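Local coordinates for odorant binding protein OBP69a (Ceratitis capitata, PDB 6HHE), which probably binds small hydrophobic odorants and carries them as a secreted insect odorant-binding protein, at residues K12-L17 and H49-K54; D27-A32 and K45-C50; V64-L69 and P79-L84. One frame throughout, in Å; residues are numbered along the deposited sequence. Where two conformers were deposited one is given.

Contact 1: K12-L17 and H49-K54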
ATOM      1  N   LYS A  12       2.693   0.328  13.689  1.00 55.81           N
ATOM      2  CA  LYS A  12       3.687  -0.706  13.948  1.00 61.97           C
ATOM      3  C   LYS A  12       3.030  -2.038  14.295  1.00 57.76           C
ATOM      4  O   LYS A  12       3.523  -3.096  13.883  1.00 50.69           O
ATOM      5  CB  LYS A  12       4.634  -0.252  15.058  1.00 73.10           C
ATOM      6  CG  LYS A  12       5.499   0.958  14.679  1.00 83.80           C
ATOM      7  CD  LYS A  12       6.744   0.566  13.863  1.00 86.53           C
ATOM      8  CE  LYS A  12       6.476   0.427  12.370  1.00 86.22           C
ATOM      9  NZ  LYS A  12       7.473  -0.479  11.735  1.00 86.42           N
ATOM     10  N   LYS A  13       1.923  -2.012  15.046  1.00 46.45           N
ATOM     11  CA  LYS A  13       1.177  -3.240  15.308  1.00 47.13           C
ATOM     12  C   LYS A  13       0.710  -3.866  14.005  1.00 40.74           C
ATOM     13  O   LYS A  13       0.850  -5.078  13.796  1.00 35.66           O
ATOM     14  CB  LYS A  13      -0.024  -2.955  16.211  1.00 51.12           C
ATOM     15  CG  LYS A  13       0.353  -2.602  17.637  1.00 59.90           C
ATOM     16  CD  LYS A  13      -0.862  -2.497  18.550  1.00 63.01           C
ATOM     17  CE  LYS A  13      -1.804  -1.378  18.126  1.00 66.48           C
ATOM     18  NZ  LYS A  13      -2.804  -1.053  19.191  1.00 71.33           N
ATOM     19  N   LEU A  14       0.136  -3.048  13.126  1.00 38.87           N
ATOM     20  CA  LEU A  14      -0.346  -3.530  11.837  1.00 40.96           C
ATOM     21  C   LEU A  14       0.797  -4.126  11.010  1.00 35.06           C
ATOM     22  O   LEU A  14       0.669  -5.220  10.429  1.00 33.23           O
ATOM     23  CB  LEU A  14      -1.028  -2.365  11.114  1.00 44.82           C
ATOM     24  CG  LEU A  14      -1.982  -2.619   9.953  1.00 46.02           C
ATOM     25  CD1 LEU A  14      -2.923  -1.440   9.809  1.00 48.44           C
ATOM     26  CD2 LEU A  14      -1.199  -2.767   8.714  1.00 47.75           C
ATOM     27  N   THR A  15       1.922  -3.401  10.928  1.00 33.90           N
ATOM     28  CA  THR A  15       3.072  -3.863  10.151  1.00 31.33           C
ATOM     29  C   THR A  15       3.564  -5.205  10.658  1.00 31.72           C
ATOM     30  O   THR A  15       3.866  -6.099   9.857  1.00 29.33           O
ATOM     31  CB  THR A  15       4.203  -2.830  10.217  1.00 41.04           C
ATOM     32  OG1 THR A  15       3.744  -1.640   9.603  1.00 39.25           O
ATOM     33  CG2 THR A  15       5.474  -3.307   9.467  1.00 32.97           C
ATOM     34  N   ASN A  16       3.670  -5.353  11.977  1.00 32.16           N
ATOM     35  CA  ASN A  16       4.098  -6.614  12.576  1.00 34.58           C
ATOM     36  C   ASN A  16       3.238  -7.763  12.112  1.00 32.76           C
ATOM     37  O   ASN A  16       3.759  -8.806  11.704  1.00 30.80           O
ATOM     38  CB  ASN A  16       4.036  -6.561  14.105  1.00 48.46           C
ATOM     39  CG  ASN A  16       4.131  -7.976  14.753  1.00 57.24           C
ATOM     40  OD1 ASN A  16       5.187  -8.613  14.685  1.00 55.41           O
ATOM     41  ND2 ASN A  16       3.030  -8.457  15.387  1.00 47.18           N
ATOM     42  N   LEU A  17       1.913  -7.642  12.300  1.00 28.30           N
ATOM     43  CA  LEU A  17       0.990  -8.700  11.907  1.00 30.30           C
ATOM     44  C   LEU A  17       1.191  -9.085  10.454  1.00 26.31           C
ATOM     45  O   LEU A  17       1.291 -10.272  10.105  1.00 26.08           O
ATOM     46  CB  LEU A  17      -0.463  -8.261  12.108  1.00 34.39           C
ATOM     47  CG  LEU A  17      -1.066  -8.197  13.503  1.00 42.92           C
ATOM     48  CD1 LEU A  17      -2.517  -7.773  13.353  1.00 36.67           C
ATOM     49  CD2 LEU A  17      -0.949  -9.522  14.165  1.00 37.52           C
ATOM     50  N   HIS A  49      -0.948  -6.025   0.068  1.00 20.51           N
ATOM     51  CA  HIS A  49      -2.359  -6.375   0.156  1.00 21.79           C
ATOM     52  C   HIS A  49      -2.828  -6.468   1.603  1.00 24.43           C
ATOM     53  O   HIS A  49      -3.909  -5.977   1.934  1.00 24.27           O
ATOM     54  CB  HIS A  49      -2.623  -7.691  -0.567  1.00 22.76           C
ATOM     55  CG  HIS A  49      -4.030  -8.144  -0.452  1.00 24.27           C
ATOM     56  ND1 HIS A  49      -4.463  -8.959   0.574  1.00 24.32           N
ATOM     57  CD2 HIS A  49      -5.122  -7.841  -1.189  1.00 29.40           C
ATOM     58  CE1 HIS A  49      -5.767  -9.148   0.453  1.00 30.61           C
ATOM     59  NE2 HIS A  49      -6.187  -8.502  -0.620  1.00 30.01           N
ATOM     60  N   CYS A  50      -2.012  -7.070   2.466  1.00 21.59           N
ATOM     61  CA  CYS A  50      -2.344  -7.251   3.887  1.00 22.95           C
ATOM     62  C   CYS A  50      -2.599  -5.911   4.545  1.00 25.28           C
ATOM     63  O   CYS A  50      -3.577  -5.760   5.299  1.00 25.97           O
ATOM     64  CB  CYS A  50      -1.177  -7.994   4.549  1.00 19.66           C
ATOM     65  SG  CYS A  50      -1.494  -8.408   6.357  1.00 30.20           S
ATOM     66  N   VAL A  51      -1.728  -4.939   4.280  1.00 23.42           N
ATOM     67  CA  VAL A  51      -1.872  -3.614   4.872  1.00 25.92           C
ATOM     68  C   VAL A  51      -3.155  -2.964   4.386  1.00 28.35           C
ATOM     69  O   VAL A  51      -3.953  -2.478   5.198  1.00 27.86           O
ATOM     70  CB  VAL A  51      -0.643  -2.759   4.571  1.00 24.80           C
ATOM     71  CG1 VAL A  51      -0.868  -1.281   4.985  1.00 28.72           C
ATOM     72  CG2 VAL A  51       0.604  -3.348   5.254  1.00 30.08           C
ATOM     73  N   LEU A  52      -3.396  -2.966   3.075  1.00 24.29           N
ATOM     74  CA  LEU A  52      -4.628  -2.379   2.542  1.00 27.19           C
ATOM     75  C   LEU A  52      -5.860  -3.037   3.142  1.00 31.31           C
ATOM     76  O   LEU A  52      -6.860  -2.363   3.448  1.00 31.58           O
ATOM     77  CB  LEU A  52      -4.670  -2.511   1.016  1.00 27.22           C
ATOM     78  CG  LEU A  52      -3.642  -1.672   0.298  1.00 24.50           C
ATOM     79  CD1 LEU A  52      -3.769  -1.964  -1.200  1.00 26.31           C
ATOM     80  CD2 LEU A  52      -3.795  -0.162   0.518  1.00 26.16           C
ATOM     81  N   ASP A  53      -5.813  -4.353   3.314  1.00 28.22           N
ATOM     82  CA  ASP A  53      -6.964  -5.080   3.827  1.00 27.00           C
ATOM     83  C   ASP A  53      -7.205  -4.750   5.292  1.00 31.19           C
ATOM     84  O   ASP A  53      -8.358  -4.556   5.700  1.00 34.25           O
ATOM     85  CB  ASP A  53      -6.745  -6.576   3.621  1.00 26.69           C
ATOM     86  CG  ASP A  53      -7.863  -7.405   4.227  1.00 44.08           C
ATOM     87  OD1 ASP A  53      -8.931  -7.510   3.597  1.00 45.15           O
ATOM     88  OD2 ASP A  53      -7.676  -7.921   5.341  1.00 51.75           O
ATOM     89  N   LYS A  54      -6.127  -4.617   6.080  1.00 29.94           N
ATOM     90  CA  LYS A  54      -6.241  -4.311   7.511  1.00 30.24           C
ATOM     91  C   LYS A  54      -6.853  -2.936   7.731  1.00 36.78           C
ATOM     92  O   LYS A  54      -7.576  -2.722   8.721  1.00 39.97           O
ATOM     93  CB  LYS A  54      -4.858  -4.363   8.178  1.00 30.32           C
ATOM     94  CG  LYS A  54      -4.429  -5.679   8.894  1.00 43.55           C
ATOM     95  CD  LYS A  54      -5.041  -6.913   8.347  1.00 43.30           C
ATOM     96  CE  LYS A  54      -4.351  -8.165   8.937  1.00 36.70           C
ATOM     97  NZ  LYS A  54      -4.625  -9.417   8.200  1.00 39.30           N
TER

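Contact 2: D27-A32 and K45-C50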
ATOM      1  N   ASP A  27      15.053  -7.435   3.697  1.00 26.33           N
ATOM      2  CA  ASP A  27      15.806  -7.203   2.464  1.00 25.72           C
ATOM      3  C   ASP A  27      14.927  -6.669   1.342  1.00 24.02           C
ATOM      4  O   ASP A  27      15.399  -5.853   0.530  1.00 23.74           O
ATOM      5  CB  ASP A  27      16.528  -8.474   2.026  1.00 30.59           C
ATOM      6  CG  ASP A  27      15.581  -9.593   1.707  1.00 41.54           C
ATOM      7  OD1 ASP A  27      14.915 -10.047   2.652  1.00 41.15           O
ATOM      8  OD2 ASP A  27      15.496 -10.015   0.536  1.00 37.02           O
ATOM      9  N   LEU A  28      13.652  -7.069   1.299  1.00 23.10           N
ATOM     10  CA  LEU A  28      12.748  -6.571   0.267  1.00 18.78           C
ATOM     11  C   LEU A  28      12.419  -5.106   0.479  1.00 20.85           C
ATOM     12  O   LEU A  28      12.347  -4.337  -0.489  1.00 20.51           O
ATOM     13  CB  LEU A  28      11.471  -7.395   0.197  1.00 18.28           C
ATOM     14  CG  LEU A  28      11.701  -8.870  -0.136  1.00 19.96           C
ATOM     15  CD1 LEU A  28      10.431  -9.663  -0.126  1.00 21.72           C
ATOM     16  CD2 LEU A  28      12.385  -8.987  -1.498  1.00 23.89           C
ATOM     17  N   PHE A  29      12.190  -4.706   1.727  1.00 22.57           N
ATOM     18  CA  PHE A  29      11.939  -3.292   2.002  1.00 22.94           C
ATOM     19  C   PHE A  29      13.175  -2.447   1.718  1.00 23.64           C
ATOM     20  O   PHE A  29      13.085  -1.366   1.103  1.00 23.19           O
ATOM     21  CB  PHE A  29      11.506  -3.128   3.461  1.00 22.76           C
ATOM     22  CG  PHE A  29      10.136  -3.711   3.793  1.00 25.29           C
ATOM     23  CD1 PHE A  29       9.007  -3.440   3.031  1.00 28.78           C
ATOM     24  CD2 PHE A  29       9.991  -4.517   4.924  1.00 31.90           C
ATOM     25  CE1 PHE A  29       7.731  -3.985   3.407  1.00 27.89           C
ATOM     26  CE2 PHE A  29       8.733  -5.041   5.297  1.00 29.83           C
ATOM     27  CZ  PHE A  29       7.621  -4.793   4.535  1.00 27.04           C
ATOM     28  N   ILE A  30      14.356  -2.934   2.113  1.00 23.43           N
ATOM     29  CA  ILE A  30      15.589  -2.202   1.828  1.00 25.74           C
ATOM     30  C   ILE A  30      15.780  -2.065   0.328  1.00 23.28           C
ATOM     31  O   ILE A  30      16.128  -0.987  -0.174  1.00 24.60           O
ATOM     32  CB  ILE A  30      16.781  -2.904   2.488  1.00 26.25           C
ATOM     33  CG1 ILE A  30      16.695  -2.763   4.009  1.00 32.92           C
ATOM     34  CG2 ILE A  30      18.085  -2.333   1.943  1.00 30.12           C
ATOM     35  CD1 ILE A  30      17.648  -3.699   4.756  1.00 38.45           C
ATOM     36  N   GLU A  31      15.530  -3.145  -0.421  1.00 21.58           N
ATOM     37  CA  GLU A  31      15.702  -3.068  -1.873  1.00 20.30           C
ATOM     38  C   GLU A  31      14.772  -2.032  -2.488  1.00 20.33           C
ATOM     39  O   GLU A  31      15.196  -1.253  -3.346  1.00 20.46           O
ATOM     40  CB  GLU A  31      15.459  -4.430  -2.508  1.00 28.73           C
ATOM     41  CG  GLU A  31      15.402  -4.344  -4.021  1.00 44.68           C
ATOM     42  CD  GLU A  31      16.765  -4.496  -4.658  1.00 68.76           C
ATOM     43  OE1 GLU A  31      17.748  -4.658  -3.900  1.00 77.90           O
ATOM     44  OE2 GLU A  31      16.853  -4.464  -5.911  1.00 70.01           O
ATOM     45  N   ALA A  32      13.508  -2.000  -2.065  1.00 20.49           N
ATOM     46  CA  ALA A  32      12.574  -0.991  -2.579  1.00 22.05           C
ATOM     47  C   ALA A  32      13.063   0.408  -2.279  1.00 25.39           C
ATOM     48  O   ALA A  32      13.029   1.285  -3.144  1.00 24.46           O
ATOM     49  CB  ALA A  32      11.201  -1.207  -1.930  1.00 23.00           C
ATOM     50  N   LYS A  45       4.235  -8.209  -2.478  1.00 19.04           N
ATOM     51  CA  LYS A  45       2.901  -7.928  -2.998  1.00 18.03           C
ATOM     52  C   LYS A  45       1.856  -8.275  -1.950  1.00 22.18           C
ATOM     53  O   LYS A  45       0.899  -7.516  -1.725  1.00 21.35           O
ATOM     54  CB  LYS A  45       2.648  -8.750  -4.281  1.00 18.31           C
ATOM     55  CG  LYS A  45       3.675  -8.530  -5.380  1.00 19.58           C
ATOM     56  CD  LYS A  45       3.199  -9.214  -6.669  1.00 22.45           C
ATOM     57  CE  LYS A  45       4.275  -9.018  -7.658  1.00 24.56           C
ATOM     58  NZ  LYS A  45       3.940  -9.930  -8.822  1.00 26.38           N
ATOM     59  N   CYS A  46       2.023  -9.411  -1.297  1.00 20.13           N
ATOM     60  CA  CYS A  46       1.019  -9.829  -0.331  1.00 21.07           C
ATOM     61  C   CYS A  46       1.085  -9.023   0.952  1.00 19.82           C
ATOM     62  O   CYS A  46       0.033  -8.820   1.565  1.00 20.21           O
ATOM     63  CB  CYS A  46       1.150 -11.296  -0.034  1.00 20.39           C
ATOM     64  SG  CYS A  46       0.645 -12.332  -1.435  1.00 24.96           S
ATOM     65  N   PHE A  47       2.267  -8.573   1.368  1.00 19.74           N
ATOM     66  CA  PHE A  47       2.337  -7.614   2.472  1.00 19.58           C
ATOM     67  C   PHE A  47       1.522  -6.376   2.162  1.00 22.24           C
ATOM     68  O   PHE A  47       0.799  -5.867   3.019  1.00 20.71           O
ATOM     69  CB  PHE A  47       3.794  -7.246   2.747  1.00 19.86           C
ATOM     70  CG  PHE A  47       3.948  -6.153   3.742  1.00 22.15           C
ATOM     71  CD1 PHE A  47       3.885  -6.444   5.096  1.00 21.33           C
ATOM     72  CD2 PHE A  47       4.151  -4.846   3.326  1.00 24.15           C
ATOM     73  CE1 PHE A  47       3.989  -5.389   6.021  1.00 22.71           C
ATOM     74  CE2 PHE A  47       4.240  -3.776   4.242  1.00 22.67           C
ATOM     75  CZ  PHE A  47       4.173  -4.079   5.600  1.00 25.90           C
ATOM     76  N   ILE A  48       1.701  -5.809   0.962  1.00 18.58           N
ATOM     77  CA  ILE A  48       0.971  -4.600   0.600  1.00 20.22           C
ATOM     78  C   ILE A  48      -0.525  -4.874   0.606  1.00 23.82           C
ATOM     79  O   ILE A  48      -1.302  -4.099   1.184  1.00 23.23           O
ATOM     80  CB  ILE A  48       1.458  -4.082  -0.772  1.00 19.38           C
ATOM     81  CG1 ILE A  48       2.928  -3.726  -0.684  1.00 22.19           C
ATOM     82  CG2 ILE A  48       0.629  -2.876  -1.169  1.00 25.30           C
ATOM     83  CD1 ILE A  48       3.530  -3.332  -1.989  1.00 24.07           C
ATOM     84  N   HIS A  49      -0.948  -6.025   0.068  1.00 20.51           N
ATOM     85  CA  HIS A  49      -2.359  -6.375   0.156  1.00 21.79           C
ATOM     86  C   HIS A  49      -2.828  -6.468   1.603  1.00 24.43           C
ATOM     87  O   HIS A  49      -3.909  -5.977   1.934  1.00 24.27           O
ATOM     88  CB  HIS A  49      -2.623  -7.691  -0.567  1.00 22.76           C
ATOM     89  CG  HIS A  49      -4.030  -8.144  -0.452  1.00 24.27           C
ATOM     90  ND1 HIS A  49      -4.463  -8.959   0.574  1.00 24.32           N
ATOM     91  CD2 HIS A  49      -5.122  -7.841  -1.189  1.00 29.40           C
ATOM     92  CE1 HIS A  49      -5.767  -9.148   0.453  1.00 30.61           C
ATOM     93  NE2 HIS A  49      -6.187  -8.502  -0.620  1.00 30.01           N
ATOM     94  N   CYS A  50      -2.012  -7.070   2.466  1.00 21.59           N
ATOM     95  CA  CYS A  50      -2.344  -7.251   3.887  1.00 22.95           C
ATOM     96  C   CYS A  50      -2.599  -5.911   4.545  1.00 25.28           C
ATOM     97  O   CYS A  50      -3.577  -5.760   5.299  1.00 25.97           O
ATOM     98  CB  CYS A  50      -1.177  -7.994   4.549  1.00 19.66           C
ATOM     99  SG  CYS A  50      -1.494  -8.408   6.357  1.00 30.20           S
TER

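Contact 3: V64-L69 and P79-L84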
ATOM      1  N   VAL A  64     -10.297  -1.542  -4.928  1.00 33.96           N
ATOM      2  CA  VAL A  64      -9.708  -0.624  -3.964  1.00 29.66           C
ATOM      3  C   VAL A  64     -10.651   0.540  -3.708  1.00 31.12           C
ATOM      4  O   VAL A  64     -11.203   1.114  -4.647  1.00 40.51           O
ATOM      5  CB  VAL A  64      -8.356  -0.144  -4.495  1.00 27.68           C
ATOM      6  CG1 VAL A  64      -7.723   0.864  -3.548  1.00 25.45           C
ATOM      7  CG2 VAL A  64      -7.456  -1.370  -4.747  1.00 29.80           C
ATOM      8  N   HIS A  65     -10.773   0.930  -2.446  1.00 28.12           N
ATOM      9  CA  HIS A  65     -11.649   2.039  -2.039  1.00 28.31           C
ATOM     10  C   HIS A  65     -10.863   3.027  -1.206  1.00 28.59           C
ATOM     11  O   HIS A  65     -11.140   3.246  -0.034  1.00 29.99           O
ATOM     12  CB  HIS A  65     -12.848   1.517  -1.264  1.00 33.88           C
ATOM     13  CG  HIS A  65     -13.594   0.438  -1.974  1.00 39.67           C
ATOM     14  ND1 HIS A  65     -14.374   0.684  -3.084  1.00 47.95           N
ATOM     15  CD2 HIS A  65     -13.667  -0.893  -1.749  1.00 39.76           C
ATOM     16  CE1 HIS A  65     -14.907  -0.449  -3.505  1.00 44.24           C
ATOM     17  NE2 HIS A  65     -14.491  -1.422  -2.715  1.00 44.88           N
ATOM     18  N   LEU A  66      -9.847   3.631  -1.816  1.00 24.44           N
ATOM     19  CA  LEU A  66      -9.048   4.608  -1.096  1.00 24.05           C
ATOM     20  C   LEU A  66      -9.893   5.808  -0.683  1.00 26.02           C
ATOM     21  O   LEU A  66      -9.578   6.487   0.304  1.00 26.40           O
ATOM     22  CB  LEU A  66      -7.884   5.020  -1.994  1.00 22.50           C
ATOM     23  CG  LEU A  66      -6.764   5.746  -1.278  1.00 23.02           C
ATOM     24  CD1 LEU A  66      -5.956   4.750  -0.474  1.00 28.15           C
ATOM     25  CD2 LEU A  66      -5.857   6.396  -2.269  1.00 21.22           C
ATOM     26  N   ASP A  67     -10.964   6.095  -1.428  1.00 25.72           N
ATOM     27  CA  ASP A  67     -11.801   7.224  -1.076  1.00 24.87           C
ATOM     28  C   ASP A  67     -12.432   7.077   0.304  1.00 35.51           C
ATOM     29  O   ASP A  67     -12.898   8.077   0.850  1.00 28.45           O
ATOM     30  CB  ASP A  67     -12.829   7.433  -2.175  1.00 26.39           C
ATOM     31  CG  ASP A  67     -13.665   6.201  -2.478  1.00 32.71           C
ATOM     32  OD1 ASP A  67     -13.198   5.043  -2.433  1.00 32.35           O
ATOM     33  OD2 ASP A  67     -14.841   6.397  -2.833  1.00 33.43           O
ATOM     34  N   ASN A  68     -12.388   5.883   0.898  1.00 31.53           N
ATOM     35  CA  ASN A  68     -12.885   5.696   2.262  1.00 39.01           C
ATOM     36  C   ASN A  68     -12.139   6.587   3.239  1.00 38.37           C
ATOM     37  O   ASN A  68     -12.726   7.104   4.197  1.00 45.99           O
ATOM     38  CB  ASN A  68     -12.737   4.236   2.672  1.00 40.92           C
ATOM     39  CG  ASN A  68     -13.800   3.367   2.064  1.00 49.02           C
ATOM     40  OD1 ASN A  68     -14.679   3.859   1.357  1.00 38.08           O
ATOM     41  ND2 ASN A  68     -13.723   2.064   2.318  1.00 49.31           N
ATOM     42  N   LEU A  69     -10.851   6.805   2.991  1.00 31.60           N
ATOM     43  CA  LEU A  69     -10.054   7.661   3.864  1.00 29.68           C
ATOM     44  C   LEU A  69     -10.597   9.082   3.948  1.00 37.03           C
ATOM     45  O   LEU A  69     -10.230   9.813   4.877  1.00 39.58           O
ATOM     46  CB  LEU A  69      -8.613   7.700   3.364  1.00 27.45           C
ATOM     47  CG  LEU A  69      -7.888   6.344   3.458  1.00 29.88           C
ATOM     48  CD1 LEU A  69      -6.488   6.401   2.983  1.00 29.07           C
ATOM     49  CD2 LEU A  69      -7.949   5.908   4.917  1.00 40.64           C
ATOM     50  N   PRO A  79      -6.846  16.499  -0.454  1.00 22.82           N
ATOM     51  CA  PRO A  79      -6.349  16.621  -1.829  1.00 22.02           C
ATOM     52  C   PRO A  79      -5.444  15.467  -2.213  1.00 19.40           C
ATOM     53  O   PRO A  79      -5.517  14.959  -3.336  1.00 21.76           O
ATOM     54  CB  PRO A  79      -5.578  17.941  -1.827  1.00 27.29           C
ATOM     55  CG  PRO A  79      -6.228  18.724  -0.742  1.00 31.60           C
ATOM     56  CD  PRO A  79      -6.732  17.772   0.263  1.00 24.72           C
ATOM     57  N   ILE A  80      -4.633  14.999  -1.273  1.00 19.37           N
ATOM     58  CA  ILE A  80      -3.707  13.910  -1.596  1.00 18.33           C
ATOM     59  C   ILE A  80      -4.454  12.615  -1.842  1.00 18.05           C
ATOM     60  O   ILE A  80      -4.180  11.885  -2.816  1.00 17.69           O
ATOM     61  CB  ILE A  80      -2.686  13.768  -0.462  1.00 21.02           C
ATOM     62  CG1 ILE A  80      -1.634  14.888  -0.552  1.00 25.92           C
ATOM     63  CG2 ILE A  80      -2.033  12.352  -0.432  1.00 20.60           C
ATOM     64  CD1 ILE A  80      -1.012  15.152   0.833  1.00 26.08           C
ATOM     65  N   VAL A  81      -5.417  12.295  -0.967  1.00 17.79           N
ATOM     66  CA  VAL A  81      -6.183  11.069  -1.157  1.00 17.68           C
ATOM     67  C   VAL A  81      -7.022  11.130  -2.412  1.00 19.14           C
ATOM     68  O   VAL A  81      -7.077  10.160  -3.177  1.00 20.24           O
ATOM     69  CB  VAL A  81      -7.040  10.809   0.081  1.00 20.39           C
ATOM     70  CG1 VAL A  81      -8.015   9.681  -0.185  1.00 25.88           C
ATOM     71  CG2 VAL A  81      -6.190  10.544   1.287  1.00 23.84           C
ATOM     72  N   GLU A  82      -7.699  12.259  -2.649  0.76 19.72           N
ATOM     73  CA  GLU A  82      -8.503  12.372  -3.863  0.76 20.28           C
ATOM     74  C   GLU A  82      -7.669  12.155  -5.105  0.76 21.74           C
ATOM     75  O   GLU A  82      -8.114  11.479  -6.030  0.76 23.53           O
ATOM     76  CB  GLU A  82      -9.184  13.724  -3.929  0.76 23.57           C
ATOM     77  CG  GLU A  82     -10.171  13.924  -2.893  0.76 34.37           C
ATOM     78  CD  GLU A  82     -11.016  15.096  -3.182  0.76 40.13           C
ATOM     79  OE1 GLU A  82     -10.718  15.932  -4.056  0.76 39.15           O
ATOM     80  OE2 GLU A  82     -12.019  15.149  -2.505  0.76 33.35           O
ATOM     81  N   GLU A  83      -6.469  12.722  -5.146  1.00 19.89           N
ATOM     82  CA  GLU A  83      -5.662  12.583  -6.350  1.00 19.71           C
ATOM     83  C   GLU A  83      -5.242  11.136  -6.569  1.00 21.35           C
ATOM     84  O   GLU A  83      -5.274  10.635  -7.711  1.00 21.49           O
ATOM     85  CB  GLU A  83      -4.465  13.520  -6.284  1.00 21.67           C
ATOM     86  CG  GLU A  83      -3.538  13.311  -7.456  1.00 26.00           C
ATOM     87  CD  GLU A  83      -2.235  14.057  -7.393  1.00 29.59           C
ATOM     88  OE1 GLU A  83      -1.542  14.010  -6.383  1.00 29.63           O
ATOM     89  OE2 GLU A  83      -1.875  14.696  -8.425  1.00 39.46           O
ATOM     90  N   LEU A  84      -4.850  10.429  -5.505  1.00 18.94           N
ATOM     91  CA  LEU A  84      -4.462   9.022  -5.664  1.00 17.27           C
ATOM     92  C   LEU A  84      -5.633   8.160  -6.092  1.00 22.23           C
ATOM     93  O   LEU A  84      -5.505   7.318  -7.000  1.00 22.31           O
ATOM     94  CB  LEU A  84      -3.862   8.494  -4.365  1.00 19.11           C
ATOM     95  CG  LEU A  84      -2.528   9.103  -3.965  1.00 18.99           C
ATOM     96  CD1 LEU A  84      -2.187   8.736  -2.561  1.00 22.23           C
ATOM     97  CD2 LEU A  84      -1.423   8.583  -4.888  1.00 20.75           C
TER

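Contact 1: K12-L17 and H49-K54
Leu14 of helix 10-22 reaches over to two residues one turn apart on helix 42-55, Val51 and Lys54. The apolar half of the contact is the branched end of the leucine set against the valine at about a right angle: Leu14 CD2 lies 3.9 Å from Val51 CG2 and 4.0 Å from Val51 CG1, so the leucine methyl touches both valine methyls. With CG anti to its backbone N (chi1 -162°), Leu14 turns this end in toward the second helix, though its CA-CB bond starts out to the side.

The second kind of contact uses the aliphatic part of a charged residue. Leu14 CG sits 3.8 Å from Lys54 CB, and Leu14 CD1 is 3.9 Å from the same carbon. Lys54 is bent at chi2 (28°), and its ammonium turns off to Glu21, farther along helix 10-22.

Cys50, directly before Val51, is disulfide-bonded to Cys18, one turn beyond Leu14. Leucine and valine suit the covered side of this seam, and lysine its exposed border, where its stem can pack while the ammonium pairs with Glu21. The contact itself is therefore apolar, and Cys50-Cys18 and Lys54-Glu21 add a covalent and an ionic link between the same two helices.

Contact 2: D27-A32 and K45-C50
The rings of Phe29 and Phe47 meet as a T-shaped pair, the edge of Phe29 directed at one face of Phe47. Phe29 CZ stands 3.5 Å above the plane of the Phe47 ring, over its centre, while Phe47 CD2 and CE2 lie at the edge of Phe29, near its plane. The planes are turned 74° from each other, and the centroids are 4.9 Å apart. Two adjoining carbons of Phe29 do the touching: CZ is 3.5 Å from Phe47 CE2, and CE1 is 3.7 Å from Phe47 CD2.

The backbones are well separated, with the CA atoms of Phe29 and Phe47 10.5 Å apart, a gap that two long aromatic side chains can span. Phe47 starts out toward helix 26-35 with CG anti to its backbone N (chi1 173°). The CA-CB bond of Phe29 starts out to the side of helix 42-55, and the ring then swings its outer edge onto Phe47.

Beyond the pair, Phe47 rests on Cys18, Ile19 and Thr22 of helix 10-22, and Phe29 touches Leu44 and Ser123. Phenylalanine fits this buried place because it fills it without bringing a polar atom that would need a partner. In an edge-to-face pair the slightly positive ring hydrogens approach the electron-rich face, so the contact probably adds a weak electrostatic preference for this orientation to the dispersion attraction between two buried rings.

Contact 3: V64-L69 and P79-L84
Leu66, Val81 and Leu84 make the heart of this contact, with Leu69 joining it one turn on. Leu66 CD2 comes 3.6 Å from Leu84 CB, one methyl placed against the base of the other leucine. Val81 CG1 meets both backbone and side chain of the turn: it lies 3.6 Å from Leu66 O and 4.3 Å from Leu66 CG, with Leu69 CB at 4.1 Å. Val81 and Leu84 are three residues apart, so one face of helix 78-88 offers both.

What holds the other side is a turn of chain. Leu66 O also accepts the backbone N of Leu69 at 3.0 Å, which keeps Leu66 and Leu69 side by side against Val81. On the way into this turn, Val64 N bonds to Thr90 OG1 and His65 NE2 to Asp59 OD2.

Farther out, Tyr107 of helix 96-110 touches both Leu66 and Leu84, while Leu70 and Leu73 touch Val81. Leucine and valine are apt here, since their branched ends fill the buried join between a turn and a helix. On helix 78-88, Glu83 CB points away from the turn; Glu83 and Ile80, together with Asn111 and Ile114, border the bound 2-(2-methoxyethoxy)ethanol. As a whole, the arrangement, a turn packed on a helix through branched aliphatic residues, belongs to the all-helical, disulfide-linked PBP/GOBP fold.

In the fold
Contact 1 opens first, on helix 10-22, and contact 2 opens next, on helix 26-35. Both end on helix 42-55: contact 2 closes at residues 45-50 and contact 1 at 49-54, so the loop of contact 2 nests inside that of contact 1, with His49 and Cys50 shared. Their centres are about 11 Å apart, and they touch where Thr15 O lies 3.9 Å from Phe47 CE1. Helix 42-55 thus gathers the two preceding helices. Contact 3 follows in series, closing a short loop from residues 64-69 to helix 78-88. Its centre lies about 21 Å from that of contact 2, across the chain's centre, tying together a separate region of the fold.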